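Local atomic coordinates of ABC sugar transporter, periplasmic sugar binding protein (PDB entry 3ROT), a protein that probably binds a carbohydrate in the periplasm and hands it to an ABC transporter for uptake into the cell. Residues A[3-11]-A[57-68]. Sequence-based numbering, arbitrary orientation.
Sequences RDKYYLITH and ALATYPSGIATT
Tyr7 and Ile9 of strand 5-9 pair with Ile65 and Thr67 of strand 64-67 in a parallel ladder, and Tyr7 also packs on the end of helix 47-59. The strands are neighbours in the parallel sheet of the N-terminal lobe of a periplasmic binding protein, and strand 35-39 flanks 5-9 on its other edge. Five backbone hydrogen bonds join the segments. Two are the straightest: Ala66 N to Tyr7 O (166°), and Ile9 N to Ala66 O, 2.8 Å long at 170°.

Packing is tight on the sheet face of Tyr7, Ile9, Ile65 and Thr67. Ala57 CB sits over the middle of the Tyr7 ring, 3.8 Å from its centroid, in a CH-pi contact. Pro62 CB meets the same ring at its edge, 3.5 Å from Tyr7 CD2. Chi1 of -74° sets the Tyr7 ring beside its own backbone N, where it can reach both residues. Ile9 CD1 touches both Ala57 CB and Ile65 CG2. On the opposite sheet face Leu8 CD1 touches Ala66 CB, and helix 16-32 packs on Leu8.

The end near the N-terminus is looser and more open to solvent. There Asp4 CB lies 3.2 Å from Ser63 OG, with no hydrogen bond between the two side chains. Tyr7 OH donates to OG1 of the exposed Thr60 over 3.2 Å. Thr60 OG1 in turn donates to Ala57 O, which also takes the Thr60 N-H at the helix end. Tyr6 stays buried here. Ser63 CB lies over one face, toward the margin of its ring, and its hydroxyl bonds Asn262.

Beyond the other end of the ladder, His11 is buried. Its NE2 bonds a glycerol, which may mark the ligand pocket. At the ring edge, His11 ND1 and Thr68 OG1 share a 2.7 Å hydrogen bond, and Gln50 NE2 also bonds that hydroxyl.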
loop_
_atom_site.group_PDB
_atom_site.type_symbol
_atom_site.label_atom_id
_atom_site.label_comp_id
_atom_site.label_asym_id
_atom_site.label_seq_id
_atom_site.Cartn_x
_atom_site.Cartn_y
_atom_site.Cartn_z
ATOM N N ARG A 3 28.061 18.849 5.722
ATOM C CA ARG A 3 27.539 18.711 4.334
ATOM C C ARG A 3 26.351 19.658 4.108
ATOM O O ARG A 3 25.724 20.120 5.059
ATOM C CB ARG A 3 27.128 17.265 4.059
ATOM N N ASP A 4 26.065 19.961 2.847
ATOM C CA ASP A 4 24.945 20.819 2.506
ATOM C C ASP A 4 23.635 20.052 2.722
ATOM O O ASP A 4 23.561 18.841 2.494
ATOM C CB ASP A 4 25.038 21.300 1.053
ATOM C CG ASP A 4 26.076 22.402 0.874
ATOM O OD1 ASP A 4 26.128 22.976 -0.231
ATOM O OD2 ASP A 4 26.832 22.690 1.848
ATOM N N LYS A 5 22.600 20.758 3.171
ATOM C CA LYS A 5 21.299 20.137 3.427
ATOM C C LYS A 5 20.284 20.330 2.303
ATOM O O LYS A 5 20.059 21.443 1.827
ATOM C CB LYS A 5 20.717 20.671 4.738
ATOM C CG LYS A 5 19.392 20.040 5.095
ATOM C CD LYS A 5 19.491 18.513 5.120
ATOM C CE LYS A 5 18.206 17.873 5.622
ATOM N NZ LYS A 5 17.847 18.397 6.966
ATOM N N TYR A 6 19.662 19.230 1.898
ATOM C CA TYR A 6 18.658 19.262 0.843
ATOM C C TYR A 6 17.383 18.558 1.292
ATOM O O TYR A 6 17.417 17.675 2.151
ATOM C CB TYR A 6 19.196 18.593 -0.428
ATOM C CG TYR A 6 20.340 19.345 -1.068
ATOM C CD1 TYR A 6 20.105 20.395 -1.963
ATOM C CD2 TYR A 6 21.662 19.034 -0.747
ATOM C CE1 TYR A 6 21.160 21.111 -2.517
ATOM C CE2 TYR A 6 22.717 19.746 -1.292
ATOM C CZ TYR A 6 22.464 20.782 -2.175
ATOM O OH TYR A 6 23.519 21.494 -2.707
ATOM N N TYR A 7 16.262 18.951 0.696
ATOM C CA TYR A 7 14.963 18.366 1.025
ATOM C C TYR A 7 14.228 17.871 -0.216
ATOM O O TYR A 7 14.289 18.496 -1.277
ATOM C CB TYR A 7 14.062 19.397 1.710
ATOM C CG TYR A 7 14.412 19.719 3.147
ATOM C CD1 TYR A 7 13.996 18.892 4.189
ATOM C CD2 TYR A 7 15.125 20.870 3.466
ATOM C CE1 TYR A 7 14.277 19.211 5.515
ATOM C CE2 TYR A 7 15.415 21.197 4.791
ATOM C CZ TYR A 7 14.984 20.366 5.806
ATOM O OH TYR A 7 15.240 20.699 7.116
ATOM N N LEU A 8 13.545 16.743 -0.070
ATOM C CA LEU A 8 12.725 16.185 -1.138
ATOM C C LEU A 8 11.356 16.068 -0.483
ATOM O O LEU A 8 11.157 15.269 0.429
ATOM C CB LEU A 8 13.232 14.808 -1.594
ATOM C CG LEU A 8 12.303 14.017 -2.536
ATOM C CD1 LEU A 8 11.812 14.905 -3.679
ATOM C CD2 LEU A 8 13.039 12.796 -3.089
ATOM N N ILE A 9 10.416 16.887 -0.930
ATOM C CA ILE A 9 9.091 16.889 -0.341
ATOM C C ILE A 9 8.027 16.447 -1.339
ATOM O O ILE A 9 8.000 16.915 -2.476
ATOM C CB ILE A 9 8.789 18.304 0.211
ATOM C CG1 ILE A 9 9.957 18.744 1.108
ATOM C CG2 ILE A 9 7.476 18.297 0.985
ATOM C CD1 ILE A 9 9.865 20.147 1.693
ATOM N N THR A 10 7.162 15.525 -0.917
ATOM C CA THR A 10 6.097 15.031 -1.782
ATOM C C THR A 10 4.759 15.006 -1.058
ATOM O O THR A 10 4.680 15.275 0.136
ATOM C CB THR A 10 6.399 13.605 -2.321
ATOM O OG1 THR A 10 6.407 12.667 -1.239
ATOM C CG2 THR A 10 7.753 13.584 -3.032
ATOM N N HIS A 11 3.706 14.693 -1.801
ATOM C CA HIS A 11 2.362 14.644 -1.241
ATOM C C HIS A 11 1.929 13.223 -0.889
ATOM O O HIS A 11 0.811 13.006 -0.439
ATOM C CB HIS A 11 1.361 15.255 -2.233
ATOM C CG HIS A 11 1.447 14.671 -3.609
ATOM N ND1 HIS A 11 2.299 15.166 -4.577
ATOM C CD2 HIS A 11 0.822 13.606 -4.165
ATOM C CE1 HIS A 11 2.192 14.430 -5.669
ATOM N NE2 HIS A 11 1.303 13.476 -5.445
ATOM N N ALA A 57 10.686 23.367 6.402
ATOM C CA ALA A 57 11.951 23.162 5.712
ATOM C C ALA A 57 12.601 24.519 5.449
ATOM O O ALA A 57 13.802 24.689 5.664
ATOM C CB ALA A 57 11.724 22.426 4.396
ATOM N N LEU A 58 11.799 25.481 4.991
ATOM C CA LEU A 58 12.283 26.831 4.691
ATOM C C LEU A 58 12.959 27.491 5.885
ATOM O O LEU A 58 13.963 28.178 5.728
ATOM C CB LEU A 58 11.133 27.728 4.221
ATOM C CG LEU A 58 10.461 27.378 2.894
ATOM C CD1 LEU A 58 9.359 28.377 2.583
ATOM C CD2 LEU A 58 11.501 27.389 1.795
ATOM N N ALA A 59 12.400 27.283 7.073
ATOM C CA ALA A 59 12.944 27.868 8.297
ATOM C C ALA A 59 14.394 27.470 8.551
ATOM O O ALA A 59 15.150 28.215 9.174
ATOM C CB ALA A 59 12.085 27.462 9.489
ATOM N N THR A 60 14.782 26.292 8.069
ATOM C CA THR A 60 16.142 25.802 8.269
ATOM C C THR A 60 17.131 26.338 7.244
ATOM O O THR A 60 18.316 26.032 7.312
ATOM C CB THR A 60 16.195 24.261 8.213
ATOM O OG1 THR A 60 15.851 23.822 6.894
ATOM C CG2 THR A 60 15.228 23.653 9.217
ATOM N N TYR A 61 16.643 27.135 6.296
ATOM C CA TYR A 61 17.497 27.697 5.249
ATOM C C TYR A 61 18.369 26.624 4.588
ATOM O O TYR A 61 19.599 26.680 4.656
ATOM C CB TYR A 61 18.385 28.808 5.829
ATOM C CG TYR A 61 17.622 30.067 6.172
ATOM C CD1 TYR A 61 17.288 30.993 5.181
ATOM C CD2 TYR A 61 17.169 30.299 7.472
ATOM C CE1 TYR A 61 16.515 32.120 5.475
ATOM C CE2 TYR A 61 16.393 31.418 7.779
ATOM C CZ TYR A 61 16.069 32.324 6.775
ATOM O OH TYR A 61 15.280 33.419 7.065
ATOM N N PRO A 62 17.738 25.630 3.940
ATOM C CA PRO A 62 18.470 24.551 3.269
ATOM C C PRO A 62 19.138 25.008 1.970
ATOM O O PRO A 62 18.856 26.091 1.463
ATOM C CB PRO A 62 17.383 23.511 3.024
ATOM C CG PRO A 62 16.194 24.360 2.739
ATOM C CD PRO A 62 16.282 25.416 3.824
ATOM N N SER A 63 20.025 24.176 1.440
ATOM C CA SER A 63 20.722 24.485 0.198
ATOM C C SER A 63 19.774 24.387 -1.000
ATOM O O SER A 63 19.997 25.019 -2.038
ATOM C CB SER A 63 21.899 23.526 -0.002
ATOM O OG SER A 63 22.868 23.675 1.027
ATOM N N GLY A 64 18.714 23.598 -0.853
ATOM C CA GLY A 64 17.761 23.446 -1.931
ATOM C C GLY A 64 16.623 22.524 -1.551
ATOM O O GLY A 64 16.726 21.754 -0.595
ATOM N N ILE A 65 15.532 22.609 -2.306
ATOM C CA ILE A 65 14.360 21.787 -2.068
ATOM C C ILE A 65 13.775 21.311 -3.382
ATOM O O ILE A 65 13.690 22.071 -4.351
ATOM C CB ILE A 65 13.244 22.568 -1.315
ATOM C CG1 ILE A 65 13.696 22.911 0.106
ATOM C CG2 ILE A 65 11.964 21.729 -1.243
ATOM C CD1 ILE A 65 12.669 23.712 0.883
ATOM N N ALA A 66 13.403 20.037 -3.421
ATOM C CA ALA A 66 12.754 19.472 -4.588
ATOM C C ALA A 66 11.380 19.144 -4.015
ATOM O O ALA A 66 11.279 18.613 -2.906
ATOM C CB ALA A 66 13.462 18.215 -5.051
ATOM N N THR A 67 10.323 19.495 -4.738
ATOM C CA THR A 67 8.988 19.227 -4.231
ATOM C C THR A 67 7.957 19.054 -5.344
ATOM O O THR A 67 8.134 19.554 -6.450
ATOM C CB THR A 67 8.517 20.364 -3.275
ATOM O OG1 THR A 67 7.273 20.000 -2.668
ATOM C CG2 THR A 67 8.324 21.672 -4.026
ATOM N N THR A 68 6.902 18.307 -5.050
ATOM C CA THR A 68 5.824 18.120 -6.000
ATOM C C THR A 68 4.911 19.322 -5.737
ATOM O O THR A 68 4.948 19.906 -4.658
ATOM C CB THR A 68 5.046 16.811 -5.729
ATOM O OG1 THR A 68 4.353 16.917 -4.483
ATOM C CG2 THR A 68 5.996 15.624 -5.655
#